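Local coordinates for protein phosphatase 2C (Toxoplasma gondii, PDB 3D8K) that belongs to the metal-dependent PP2C family of phosphatases and probably removes phosphate from phosphoserine and phosphothreonine of proteins, using manganese or magnesium, at the interface of chains A and B. Sequence-based numbering; all coordinates share one arbitrary frame. Chains: chain A/B, Protein phosphatase 2C.

The interface of chains A and B. Residues chain A 78, 84, 87; chain B 94, 97.
A bend at chi3 (54°) turns the guanidinium of B:Arg97 toward A:Glu84, whose own chain folds at chi2 (-74°) to present its carboxylate across the interface. B:Arg97 ends helix 82-97 of chain B; A:Glu84 lies in the first turn of helix 82-99 of chain A, so the same helix of the two copies supplies both charges. Their salt bridge runs from NH2 of B:Arg97 to the carboxylate oxygen OE1 of A:Glu84, 3.3 Å away. This long hydrogen bond is fairly straight, lies close to the guanidinium plane and reaches OE1 on its syn side, tilted modestly from the carboxylate plane. The second oxygen, OE2, receives a weak bond from the same NH2 at 3.4 Å. Because the two flat groups stand almost perpendicular, 89° apart, the acid is approached by one guanidinium nitrogen and not by a paired edge. The other terminal nitrogen, NH1 of B:Arg97, packs alongside the aliphatic part of A:Arg87, 3.3 Å from CG. Further out, the guanidinium NH2 of A:Arg87 reaches CA of B:Gly94 at 3.7 Å, where the partner helix has no side chain. A:Arg78, from the loop preceding helix 82-99, crosses B:Arg97 at about a right angle. NE of A:Arg78 comes within 3.5 Å of NH2 of B:Arg97, a pairing of like charges that the carboxylate of A:Glu84, beside the same NH2, may partly offset. B:Arg97 buries 99 Å² here, far more than any neighbour in the patch. A twin contact with the chains exchanged completes the two-fold interface, although the structure alone does not show that this pairing is biological. At the guanidinium edge, NH2 of B:Arg97 also lies 3.7 Å from the methylene CD of A:Arg78.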
loop_
_atom_site.group_PDB
_atom_site.type_symbol
_atom_site.label_atom_id
_atom_site.label_comp_id
_atom_site.label_asym_id
_atom_site.label_seq_id
_atom_site.Cartn_x
_atom_site.Cartn_y
_atom_site.Cartn_z
ATOM N N ARG A 78 16.856 -16.724 -11.511
ATOM C CA ARG A 78 16.640 -16.640 -12.948
ATOM C C ARG A 78 16.776 -18.017 -13.568
ATOM O O ARG A 78 16.568 -18.206 -14.763
ATOM C CB ARG A 78 17.609 -15.653 -13.589
ATOM C CG ARG A 78 19.038 -15.774 -13.148
ATOM C CD ARG A 78 19.801 -14.582 -13.688
ATOM N NE ARG A 78 19.125 -13.337 -13.331
ATOM C CZ ARG A 78 18.897 -12.337 -14.175
ATOM N NH1 ARG A 78 19.291 -12.430 -15.439
ATOM N NH2 ARG A 78 18.267 -11.245 -13.757
ATOM N N GLU A 84 22.737 -19.254 -8.308
ATOM C CA GLU A 84 21.575 -18.394 -8.230
ATOM C C GLU A 84 20.968 -18.641 -6.864
ATOM O O GLU A 84 20.539 -17.712 -6.195
ATOM C CB GLU A 84 20.585 -18.725 -9.348
ATOM C CG GLU A 84 21.086 -18.312 -10.723
ATOM C CD GLU A 84 21.027 -16.798 -10.949
ATOM O OE1 GLU A 84 21.774 -16.282 -11.820
ATOM O OE2 GLU A 84 20.217 -16.125 -10.270
ATOM N N ARG A 87 23.050 -16.970 -4.412
ATOM C CA ARG A 87 22.953 -15.528 -4.475
ATOM C C ARG A 87 21.813 -15.103 -3.539
ATOM O O ARG A 87 22.012 -14.329 -2.606
ATOM C CB ARG A 87 22.673 -15.060 -5.907
ATOM C CG ARG A 87 22.918 -13.567 -6.124
ATOM C CD ARG A 87 24.403 -13.241 -5.992
ATOM N NE ARG A 87 24.677 -11.807 -5.844
ATOM C CZ ARG A 87 24.311 -11.068 -4.793
ATOM N NH1 ARG A 87 23.640 -11.615 -3.781
ATOM N NH2 ARG A 87 24.640 -9.780 -4.742
ATOM N N GLY B 94 22.718 -6.004 -4.661
ATOM C CA GLY B 94 21.947 -7.226 -4.753
ATOM C C GLY B 94 20.509 -7.052 -5.207
ATOM O O GLY B 94 20.051 -7.775 -6.086
ATOM N N ARG B 97 20.167 -6.503 -8.875
ATOM C CA ARG B 97 20.191 -7.722 -9.685
ATOM C C ARG B 97 18.789 -8.288 -9.898
ATOM O O ARG B 97 18.362 -8.495 -11.026
ATOM C CB ARG B 97 21.033 -8.803 -9.010
ATOM C CG ARG B 97 22.495 -8.765 -9.336
ATOM C CD ARG B 97 23.101 -10.155 -9.257
ATOM N NE ARG B 97 22.342 -11.062 -10.109
ATOM C CZ ARG B 97 22.494 -12.378 -10.134
ATOM N NH1 ARG B 97 23.394 -12.955 -9.352
ATOM N NH2 ARG B 97 21.722 -13.119 -10.922
#